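Local coordinates for protein ATP:cob(I)alamin adenosyltransferase (Salmonella enterica subsp. enterica serovar Livingstone, PDB 5CX7) that probably converts cob(I)alamin to adenosylcobalamin, the cofactor of propanediol dehydratase, and binds heme through its C-terminal domain, at residues V10-L20 against L110-G118; V36-E46 against A63-V71. One frame throughout, in Å; residues are numbered along the deposited sequence.

Contact 1: residues V10-L20 against L110-G118. With HEM (protoporphyrin IX containing Fe), chain B.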
loop_
_atom_site.group_PDB
_atom_site.type_symbol
_atom_site.label_atom_id
_atom_site.label_comp_id
_atom_site.label_asym_id
_atom_site.label_seq_id
_atom_site.Cartn_x
_atom_site.Cartn_y
_atom_site.Cartn_z
ATOM N N VAL E 10 -8.109 20.471 -29.952
ATOM C CA VAL E 10 -7.411 21.230 -28.968
ATOM C C VAL E 10 -6.490 20.375 -28.072
ATOM O O VAL E 10 -5.869 21.023 -27.393
ATOM C CB VAL E 10 -8.263 22.265 -28.135
ATOM C CG1 VAL E 10 -9.160 23.084 -29.029
ATOM C CG2 VAL E 10 -9.165 21.461 -27.259
ATOM N N ALA E 11 -6.356 19.035 -28.054
ATOM C CA ALA E 11 -5.390 18.356 -27.139
ATOM C C ALA E 11 -3.984 18.920 -27.190
ATOM O O ALA E 11 -3.627 19.664 -28.092
ATOM C CB ALA E 11 -5.323 16.847 -27.452
ATOM N N LEU E 12 -3.160 18.572 -26.204
ATOM C CA LEU E 12 -1.739 18.905 -26.270
ATOM C C LEU E 12 -0.997 18.173 -27.370
ATOM O O LEU E 12 -1.017 16.962 -27.409
ATOM C CB LEU E 12 -1.023 18.598 -24.914
ATOM C CG LEU E 12 -1.506 19.457 -23.739
ATOM C CD1 LEU E 12 -1.017 18.823 -22.402
ATOM C CD2 LEU E 12 -1.041 20.891 -23.800
ATOM N N SER E 13 -0.314 18.926 -28.239
ATOM C CA SER E 13 0.449 18.372 -29.343
ATOM C C SER E 13 1.837 18.071 -28.842
ATOM O O SER E 13 2.217 18.552 -27.767
ATOM C CB SER E 13 0.522 19.418 -30.473
ATOM O OG SER E 13 1.212 20.599 -30.053
ATOM N N PHE E 14 2.633 17.412 -29.691
ATOM C CA PHE E 14 4.055 17.241 -29.463
ATOM C C PHE E 14 4.734 18.554 -29.195
ATOM O O PHE E 14 5.479 18.752 -28.193
ATOM C CB PHE E 14 4.804 16.550 -30.631
ATOM C CG PHE E 14 6.329 16.665 -30.503
ATOM C CD1 PHE E 14 6.999 15.908 -29.618
ATOM C CD2 PHE E 14 7.016 17.690 -31.150
ATOM C CE1 PHE E 14 8.370 16.050 -29.434
ATOM C CE2 PHE E 14 8.381 17.877 -30.967
ATOM C CZ PHE E 14 9.062 17.043 -30.091
ATOM N N HIS E 15 4.504 19.525 -30.071
ATOM C CA HIS E 15 5.053 20.842 -29.874
ATOM C C HIS E 15 4.649 21.491 -28.522
ATOM O O HIS E 15 5.439 22.168 -27.856
ATOM C CB HIS E 15 4.643 21.768 -31.065
ATOM C CG HIS E 15 5.147 23.176 -30.931
ATOM N ND1 HIS E 15 6.432 23.573 -31.264
ATOM C CD2 HIS E 15 4.511 24.289 -30.506
ATOM C CE1 HIS E 15 6.570 24.867 -31.031
ATOM N NE2 HIS E 15 5.413 25.327 -30.601
ATOM N N ASP E 16 3.384 21.416 -28.162
ATOM C CA ASP E 16 2.943 21.943 -26.839
ATOM C C ASP E 16 3.767 21.350 -25.694
ATOM O O ASP E 16 4.187 22.051 -24.804
ATOM C CB ASP E 16 1.483 21.615 -26.560
ATOM C CG ASP E 16 0.503 22.362 -27.463
ATOM O OD1 ASP E 16 0.721 23.549 -27.740
ATOM O OD2 ASP E 16 -0.640 21.856 -27.697
ATOM N N LEU E 17 3.878 20.035 -25.708
ATOM C CA LEU E 17 4.578 19.309 -24.627
ATOM C C LEU E 17 6.040 19.704 -24.591
ATOM O O LEU E 17 6.615 19.905 -23.529
ATOM C CB LEU E 17 4.464 17.787 -24.869
ATOM C CG LEU E 17 3.034 17.219 -24.757
ATOM C CD1 LEU E 17 2.985 15.776 -25.262
ATOM C CD2 LEU E 17 2.431 17.335 -23.374
ATOM N N HIS E 18 6.664 19.720 -25.771
ATOM C CA HIS E 18 8.037 20.037 -25.904
ATOM C C HIS E 18 8.343 21.440 -25.392
ATOM O O HIS E 18 9.317 21.612 -24.682
ATOM C CB HIS E 18 8.498 19.844 -27.365
ATOM C CG HIS E 18 9.987 19.821 -27.504
ATOM N ND1 HIS E 18 10.715 20.943 -27.841
ATOM C CD2 HIS E 18 10.895 18.831 -27.297
ATOM C CE1 HIS E 18 12.008 20.658 -27.849
ATOM N NE2 HIS E 18 12.112 19.403 -27.526
ATOM N N GLN E 19 7.546 22.406 -25.800
ATOM C CA GLN E 19 7.716 23.801 -25.419
ATOM C C GLN E 19 7.456 24.042 -23.966
ATOM O O GLN E 19 8.200 24.773 -23.354
ATOM C CB GLN E 19 6.881 24.780 -26.282
ATOM C CG GLN E 19 7.355 24.767 -27.715
ATOM C CD GLN E 19 8.854 25.053 -27.821
ATOM O OE1 GLN E 19 9.270 26.171 -27.538
ATOM N NE2 GLN E 19 9.649 24.092 -28.273
ATOM N N LEU E 20 6.438 23.391 -23.408
ATOM C CA LEU E 20 6.192 23.494 -21.986
ATOM C C LEU E 20 7.390 23.027 -21.213
ATOM O O LEU E 20 7.820 23.722 -20.278
ATOM C CB LEU E 20 4.985 22.650 -21.549
ATOM C CG LEU E 20 3.595 23.202 -21.811
ATOM C CD1 LEU E 20 2.529 22.131 -21.619
ATOM C CD2 LEU E 20 3.302 24.411 -20.949
ATOM N N LEU E 110 -4.616 23.042 -17.507
ATOM C CA LEU E 110 -4.390 23.632 -18.830
ATOM C C LEU E 110 -5.701 23.502 -19.623
ATOM O O LEU E 110 -6.212 22.391 -19.804
ATOM C CB LEU E 110 -3.283 22.934 -19.542
ATOM C CG LEU E 110 -1.964 22.829 -18.764
ATOM C CD1 LEU E 110 -0.962 22.000 -19.528
ATOM C CD2 LEU E 110 -1.375 24.185 -18.444
ATOM N N TRP E 111 -6.163 24.623 -20.160
ATOM C CA TRP E 111 -7.442 24.709 -20.883
ATOM C C TRP E 111 -7.297 25.383 -22.253
ATOM O O TRP E 111 -6.445 26.240 -22.443
ATOM C CB TRP E 111 -8.423 25.560 -20.104
ATOM C CG TRP E 111 -8.780 25.100 -18.767
ATOM C CD1 TRP E 111 -8.076 25.295 -17.639
ATOM C CD2 TRP E 111 -9.956 24.371 -18.391
ATOM N NE1 TRP E 111 -8.724 24.719 -16.576
ATOM C CE2 TRP E 111 -9.873 24.129 -17.018
ATOM C CE3 TRP E 111 -11.082 23.921 -19.094
ATOM C CZ2 TRP E 111 -10.894 23.461 -16.303
ATOM C CZ3 TRP E 111 -12.078 23.236 -18.414
ATOM C CH2 TRP E 111 -11.993 23.010 -17.045
ATOM N N ARG E 112 -8.057 24.891 -23.236
ATOM C CA ARG E 112 -8.124 25.486 -24.603
ATOM C C ARG E 112 -9.566 25.467 -24.999
ATOM O O ARG E 112 -10.142 24.368 -25.041
ATOM C CB ARG E 112 -7.361 24.655 -25.664
ATOM C CG ARG E 112 -6.258 25.383 -26.323
ATOM C CD ARG E 112 -5.660 24.549 -27.483
ATOM N NE ARG E 112 -4.300 24.927 -27.328
ATOM C CZ ARG E 112 -3.255 24.117 -27.357
ATOM N NH1 ARG E 112 -3.361 22.809 -27.573
ATOM N NH2 ARG E 112 -2.089 24.654 -27.200
ATOM N N ASP E 113 -10.096 26.617 -25.413
ATOM C CA ASP E 113 -11.479 26.695 -25.931
ATOM C C ASP E 113 -12.502 26.049 -25.001
ATOM O O ASP E 113 -13.354 25.273 -25.456
ATOM C CB ASP E 113 -11.594 26.047 -27.330
ATOM C CG ASP E 113 -10.701 26.712 -28.398
ATOM O OD1 ASP E 113 -10.299 27.888 -28.233
ATOM O OD2 ASP E 113 -10.296 26.014 -29.380
ATOM N N GLY E 114 -12.362 26.309 -23.704
ATOM C CA GLY E 114 -13.231 25.715 -22.709
ATOM C C GLY E 114 -13.037 24.232 -22.392
ATOM O O GLY E 114 -13.817 23.666 -21.625
ATOM N N ILE E 115 -12.009 23.594 -22.948
ATOM C CA ILE E 115 -11.780 22.169 -22.794
ATOM C C ILE E 115 -10.515 21.992 -21.940
ATOM O O ILE E 115 -9.467 22.562 -22.245
ATOM C CB ILE E 115 -11.601 21.457 -24.155
ATOM C CG1 ILE E 115 -12.848 21.654 -25.075
ATOM C CG2 ILE E 115 -11.309 19.972 -23.981
ATOM C CD1 ILE E 115 -14.102 20.995 -24.557
ATOM N N LEU E 116 -10.612 21.110 -20.956
ATOM C CA LEU E 116 -9.465 20.743 -20.141
ATOM C C LEU E 116 -8.574 19.825 -20.950
ATOM O O LEU E 116 -8.976 18.761 -21.423
ATOM C CB LEU E 116 -9.917 20.009 -18.882
ATOM C CG LEU E 116 -8.783 19.511 -17.949
ATOM C CD1 LEU E 116 -8.094 20.698 -17.332
ATOM C CD2 LEU E 116 -9.365 18.598 -16.881
ATOM N N ILE E 117 -7.296 20.185 -21.087
ATOM C CA ILE E 117 -6.390 19.359 -21.913
ATOM C C ILE E 117 -5.224 18.710 -21.149
ATOM O O ILE E 117 -4.484 17.923 -21.744
ATOM C CB ILE E 117 -5.832 20.150 -23.163
ATOM C CG1 ILE E 117 -5.029 21.405 -22.799
ATOM C CG2 ILE E 117 -7.007 20.575 -24.076
ATOM C CD1 ILE E 117 -4.359 22.088 -24.025
ATOM N N GLY E 118 -5.003 19.139 -19.920
ATOM C CA GLY E 118 -3.892 18.599 -19.171
ATOM C C GLY E 118 -3.628 19.382 -17.924
ATOM O O GLY E 118 -4.372 20.263 -17.542
HETATM C CHA HEM B . 14.585 19.671 -30.464
HETATM C CHB HEM B . 12.338 15.733 -28.691
HETATM C CHC HEM B . 13.101 17.621 -24.307
HETATM C CHD HEM B . 15.683 21.255 -26.111
HETATM C C1A HEM B . 13.894 18.510 -30.327
HETATM C C2A HEM B . 13.358 17.791 -31.405
HETATM C C3A HEM B . 12.722 16.689 -30.902
HETATM C C4A HEM B . 12.870 16.682 -29.518
HETATM C CMA HEM B . 11.968 15.633 -31.692
HETATM C CAA HEM B . 13.411 18.170 -32.880
HETATM C CBA HEM B . 12.049 18.845 -33.187
HETATM C CGA HEM B . 12.124 19.959 -34.202
HETATM O O1A HEM B . 11.745 19.730 -35.381
HETATM O O2A HEM B . 12.540 21.095 -33.849
HETATM C C1B HEM B . 12.365 15.889 -27.321
HETATM C C2B HEM B . 11.760 15.000 -26.431
HETATM C C3B HEM B . 11.967 15.520 -25.189
HETATM C C4B HEM B . 12.711 16.793 -25.350
HETATM C CMB HEM B . 11.033 13.720 -26.866
HETATM C CAB HEM B . 11.499 14.838 -23.966
HETATM C CBB HEM B . 11.661 15.202 -22.716
HETATM C C1C HEM B . 13.849 18.782 -24.395
HETATM C C2C HEM B . 14.244 19.578 -23.278
HETATM C C3C HEM B . 15.004 20.628 -23.819
HETATM C C4C HEM B . 15.028 20.428 -25.243
HETATM C CMC HEM B . 13.909 19.330 -21.797
HETATM C CAC HEM B . 15.705 21.794 -23.184
HETATM C CBC HEM B . 15.772 22.069 -21.905
HETATM C C1D HEM B . 15.559 21.063 -27.468
HETATM C C2D HEM B . 16.218 22.043 -28.336
HETATM C C3D HEM B . 15.908 21.639 -29.587
HETATM C C4D HEM B . 15.095 20.400 -29.432
HETATM C CMD HEM B . 17.056 23.227 -27.883
HETATM C CAD HEM B . 16.377 22.309 -30.883
HETATM C CBD HEM B . 15.801 23.705 -31.132
HETATM C CGD HEM B . 14.812 23.749 -32.277
HETATM O O1D HEM B . 14.933 24.621 -33.199
HETATM O O2D HEM B . 13.851 22.937 -32.278
HETATM N NA HEM B . 13.558 17.821 -29.158
HETATM N NB HEM B . 12.904 16.906 -26.651
HETATM N NC HEM B . 14.281 19.343 -25.568
HETATM N ND HEM B . 14.886 20.098 -28.158
HETATM FE FE HEM B . 13.904 18.561 -27.457
HETATM O O HOH W 1 -4.161 17.017 -24.236
#
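The side chain of Arg112 bends at chi3 (-144°) and carries its guanidinium to Asp16 at the start of helix 14-31. Asp16 has CG anti to its carbonyl carbon (chi1 -69°), which brings the carboxylate back beside the helix N terminus. The two side chains come from opposite directions and form an end-on salt bridge. Arg112 NH1 lies 2.9 Å from Asp16 OD2, and Arg112 NH2 lies 3.1 Å from Asp16 OD1. Both oxygens are met on their syn sides, from donors tilted out of the carboxylate plane, and the two flat groups are turned 36° apart. Asp16 OD2 also accepts from Ser13 N on its anti side, from the face opposite to Arg112 NH1. Ser13 OG in turn accepts from Asp16 N, so the two residues form a capping box. Arg112 NH1 makes a further bond of 3.1 Å to Val10 O, from above the carbonyl plane. These bonds hold the guanidinium at its edge, while Ile117 CD1 lies over one face, toward the rim.

Apolar side chains pack beside the salt bridge. Ile117 CD1 touches Leu12 CD2 at 3.5 Å, the side chains crossing at about a right angle. Val10 CG2 packs on Ile115 CB. Farther along the helix, Leu20 CD1 and Leu110 CD1 meet tip to tip at 4.1 Å. A water bridges Leu12 N and Ile117 O.

Arg112 to Ile115 is a type I' turn joining the two strands, and Ile117 and Gly118 face Leu110 in a classic beta bulge. The contact thus joins a bulged beta hairpin to the capped start of helix 14-31, which carries the heme ligand. Five residues beyond the cap, His18 NE2 binds the heme iron at 2.0 Å, and His18 of the second subunit completes the bis-histidine heme site.

Contact 2: residues V36-E46 against A63-V71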
loop_
_atom_site.group_PDB
_atom_site.type_symbol
_atom_site.label_atom_id
_atom_site.label_comp_id
_atom_site.label_asym_id
_atom_site.label_seq_id
_atom_site.Cartn_x
_atom_site.Cartn_y
_atom_site.Cartn_z
ATOM N N VAL E 36 11.773 19.146 -10.913
ATOM C CA VAL E 36 11.150 18.178 -11.686
ATOM C C VAL E 36 9.913 18.815 -12.349
ATOM O O VAL E 36 9.169 19.540 -11.716
ATOM C CB VAL E 36 10.680 16.939 -10.820
ATOM C CG1 VAL E 36 9.883 15.932 -11.663
ATOM C CG2 VAL E 36 11.837 16.261 -10.179
ATOM N N VAL E 37 9.725 18.490 -13.626
ATOM C CA VAL E 37 8.611 18.970 -14.481
ATOM C C VAL E 37 7.781 17.808 -14.853
ATOM O O VAL E 37 8.318 16.769 -15.251
ATOM C CB VAL E 37 9.110 19.564 -15.841
ATOM C CG1 VAL E 37 7.975 20.075 -16.681
ATOM C CG2 VAL E 37 10.139 20.643 -15.595
ATOM N N SER E 38 6.490 17.931 -14.688
ATOM C CA SER E 38 5.629 16.868 -15.013
ATOM C C SER E 38 4.415 17.400 -15.732
ATOM O O SER E 38 3.834 18.396 -15.343
ATOM C CB SER E 38 5.175 16.088 -13.731
ATOM O OG SER E 38 4.104 15.162 -14.054
ATOM N N ILE E 39 4.026 16.693 -16.762
ATOM C CA ILE E 39 2.819 17.015 -17.545
ATOM C C ILE E 39 1.962 15.733 -17.546
ATOM O O ILE E 39 2.433 14.689 -17.905
ATOM C CB ILE E 39 3.120 17.443 -18.976
ATOM C CG1 ILE E 39 4.095 18.642 -18.977
ATOM C CG2 ILE E 39 1.849 17.834 -19.696
ATOM C CD1 ILE E 39 4.663 18.988 -20.324
ATOM N N VAL E 40 0.684 15.932 -17.249
ATOM C CA VAL E 40 -0.332 14.901 -17.414
ATOM C C VAL E 40 -1.376 15.364 -18.456
ATOM O O VAL E 40 -1.498 16.544 -18.748
ATOM C CB VAL E 40 -1.024 14.507 -16.088
ATOM C CG1 VAL E 40 -0.026 14.052 -15.051
ATOM C CG2 VAL E 40 -1.871 15.640 -15.565
ATOM N N ASP E 41 -2.018 14.409 -19.095
ATOM C CA ASP E 41 -3.075 14.702 -20.034
ATOM C C ASP E 41 -4.389 14.961 -19.311
ATOM O O ASP E 41 -4.460 14.964 -18.076
ATOM C CB ASP E 41 -3.160 13.623 -21.146
ATOM C CG ASP E 41 -3.700 12.281 -20.657
ATOM O OD1 ASP E 41 -4.240 12.163 -19.544
ATOM O OD2 ASP E 41 -3.521 11.341 -21.453
ATOM N N ALA E 42 -5.445 15.213 -20.075
ATOM C CA ALA E 42 -6.751 15.513 -19.479
ATOM C C ALA E 42 -7.337 14.391 -18.652
ATOM O O ALA E 42 -8.248 14.638 -17.875
ATOM C CB ALA E 42 -7.764 15.897 -20.578
ATOM N N HIS E 43 -6.852 13.172 -18.810
ATOM C CA HIS E 43 -7.327 12.033 -17.991
ATOM C C HIS E 43 -6.400 11.758 -16.821
ATOM O O HIS E 43 -6.586 10.815 -16.083
ATOM C CB HIS E 43 -7.458 10.818 -18.930
ATOM C CG HIS E 43 -8.075 11.192 -20.237
ATOM N ND1 HIS E 43 -9.372 11.650 -20.333
ATOM C CD2 HIS E 43 -7.530 11.333 -21.469
ATOM C CE1 HIS E 43 -9.615 12.005 -21.579
ATOM N NE2 HIS E 43 -8.515 11.826 -22.288
ATOM N N GLY E 44 -5.398 12.601 -16.619
ATOM C CA GLY E 44 -4.429 12.412 -15.528
ATOM C C GLY E 44 -3.295 11.428 -15.783
ATOM O O GLY E 44 -2.530 11.159 -14.886
ATOM N N THR E 45 -3.146 10.952 -17.013
ATOM C CA THR E 45 -2.064 10.075 -17.331
ATOM C C THR E 45 -0.784 10.853 -17.474
ATOM O O THR E 45 -0.691 11.818 -18.297
ATOM C CB THR E 45 -2.343 9.284 -18.624
ATOM O OG1 THR E 45 -3.578 8.584 -18.444
ATOM C CG2 THR E 45 -1.235 8.262 -18.965
ATOM N N GLU E 46 0.262 10.378 -16.821
ATOM C CA GLU E 46 1.618 10.912 -17.035
ATOM C C GLU E 46 2.030 10.924 -18.471
ATOM O O GLU E 46 2.103 9.862 -19.095
ATOM C CB GLU E 46 2.727 10.085 -16.294
ATOM C CG GLU E 46 2.683 10.516 -14.882
ATOM C CD GLU E 46 3.914 10.026 -14.010
ATOM O OE1 GLU E 46 3.847 9.469 -12.833
ATOM O OE2 GLU E 46 5.004 10.233 -14.595
ATOM N N ALA E 63 5.973 16.706 -8.034
ATOM C CA ALA E 63 5.624 17.311 -9.356
ATOM C C ALA E 63 4.497 16.539 -10.125
ATOM O O ALA E 63 3.504 17.170 -10.534
ATOM C CB ALA E 63 6.848 17.549 -10.236
ATOM N N PRO E 64 4.597 15.182 -10.253
ATOM C CA PRO E 64 3.517 14.496 -10.953
ATOM C C PRO E 64 2.226 14.577 -10.185
ATOM O O PRO E 64 1.125 14.660 -10.793
ATOM C CB PRO E 64 3.990 13.044 -11.059
ATOM C CG PRO E 64 5.478 13.108 -10.765
ATOM C CD PRO E 64 5.783 14.326 -10.030
ATOM N N LYS E 65 2.312 14.534 -8.876
ATOM C CA LYS E 65 1.077 14.736 -8.059
ATOM C C LYS E 65 0.418 16.079 -8.272
ATOM O O LYS E 65 -0.818 16.195 -8.293
ATOM C CB LYS E 65 1.349 14.485 -6.569
ATOM C CG LYS E 65 1.575 12.965 -6.317
ATOM C CD LYS E 65 1.865 12.712 -4.878
ATOM C CE LYS E 65 1.743 11.149 -4.638
ATOM N NZ LYS E 65 1.873 10.857 -3.212
ATOM N N LYS E 66 1.216 17.132 -8.297
ATOM C CA LYS E 66 0.625 18.446 -8.611
ATOM C C LYS E 66 -0.098 18.485 -9.917
ATOM O O LYS E 66 -1.164 19.114 -10.071
ATOM C CB LYS E 66 1.684 19.542 -8.536
ATOM C CG LYS E 66 2.185 19.863 -7.171
ATOM C CD LYS E 66 3.192 21.048 -7.214
ATOM C CE LYS E 66 4.000 21.122 -5.924
ATOM N NZ LYS E 66 5.011 22.210 -5.951
ATOM N N ALA E 67 0.517 17.893 -10.943
ATOM C CA ALA E 67 -0.041 17.890 -12.262
ATOM C C ALA E 67 -1.323 17.118 -12.292
ATOM O O ALA E 67 -2.360 17.577 -12.859
ATOM C CB ALA E 67 0.941 17.311 -13.241
ATOM N N TRP E 68 -1.295 15.943 -11.616
ATOM C CA TRP E 68 -2.500 15.131 -11.527
ATOM C C TRP E 68 -3.640 15.824 -10.753
ATOM O O TRP E 68 -4.799 15.788 -11.204
ATOM C CB TRP E 68 -2.186 13.791 -10.828
ATOM C CG TRP E 68 -3.352 12.878 -10.854
ATOM C CD1 TRP E 68 -3.665 11.999 -11.810
ATOM C CD2 TRP E 68 -4.304 12.691 -9.820
ATOM N NE1 TRP E 68 -4.800 11.271 -11.478
ATOM C CE2 TRP E 68 -5.214 11.662 -10.259
ATOM C CE3 TRP E 68 -4.499 13.261 -8.570
ATOM C CZ2 TRP E 68 -6.254 11.202 -9.481
ATOM C CZ3 TRP E 68 -5.631 12.862 -7.832
ATOM C CH2 TRP E 68 -6.440 11.815 -8.270
ATOM N N THR E 69 -3.296 16.471 -9.645
ATOM C CA THR E 69 -4.274 17.208 -8.852
ATOM C C THR E 69 -5.021 18.254 -9.702
ATOM O O THR E 69 -6.216 18.445 -9.555
ATOM C CB THR E 69 -3.565 17.908 -7.680
ATOM O OG1 THR E 69 -2.924 16.952 -6.816
ATOM C CG2 THR E 69 -4.515 18.700 -6.859
ATOM N N ALA E 70 -4.225 19.018 -10.473
ATOM C CA ALA E 70 -4.761 20.055 -11.302
ATOM C C ALA E 70 -5.877 19.503 -12.171
ATOM O O ALA E 70 -6.922 20.160 -12.345
ATOM C CB ALA E 70 -3.662 20.729 -12.138
ATOM N N VAL E 71 -5.652 18.371 -12.810
ATOM C CA VAL E 71 -6.664 17.776 -13.663
ATOM C C VAL E 71 -7.807 17.138 -12.843
ATOM O O VAL E 71 -9.021 17.335 -13.171
ATOM C CB VAL E 71 -6.009 16.766 -14.633
ATOM C CG1 VAL E 71 -6.948 15.723 -15.288
ATOM C CG2 VAL E 71 -5.193 17.452 -15.728
#
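Helix 59-72 packs on one face of the antiparallel sheet of this HbpS-like domain. Here it runs along strand 36-41 and the type I turn from Asp41 to Gly44. The axes of strand 36-41 and helix segment 63-71 approach to 7.1 Å and cross at -31°. Side chains of alternate strand residues Val36, Ser38 and Val40 start toward the helix. Ala63 and Ala67, small residues on the facing side, allow the close approach. Val36 CG1 meets Ala63 CB at 3.7 Å. Ser38 has OG anti to the backbone N (chi1 169°), which lays the hydroxyl against Pro64 CA at 3.2 Å. Val40 sets CG1 against Ala67 CB, while CG2 lies against Ala67 O and reaches Val71 CG2 at 3.8 Å.

Asp41 shapes the turn that meets the C-terminal part of 63-71. Asp41 OD1 accepts from His43 N, forming an Asx turn, and from Thr45 N. The two donors come from opposite faces of the carboxylate plane. The methyls of Val71 reach two carbonyls of this turn: CG2 faces Asp41 O, and CG1 faces Ala42 O. Gly44 lies against Trp68, with backbone angles that suit glycine. The tryptophan also packs on Leu57 of a third subunit. Within the chain, Gly44 O sits at the edge of the indole, in the ring plane, 3.4 Å from Trp68 CD1.

Overall arrangement
From the N terminus, the chain passes through residues 10-20 into helix 14-31, then strand 36-41. Strand 46-51 follows, and helix 59-72 returns to 36-46, where contact 2 closes a short loop. Strands 107-112 and 115-123 come later, and their hairpin meets residues 10-20 to close the much longer loop of contact 1. Contact 2 is therefore nested inside contact 1. Strands 115-123 and 36-41 are neighbours in one sheet, so both contacts reach it. The centres of the two contacts lie about 12 Å apart. They touch directly where Leu17 packs on Ile39, Leu116 and Ile117 on Ala42, and Gly118 on Val71. Both also touch the second subunit.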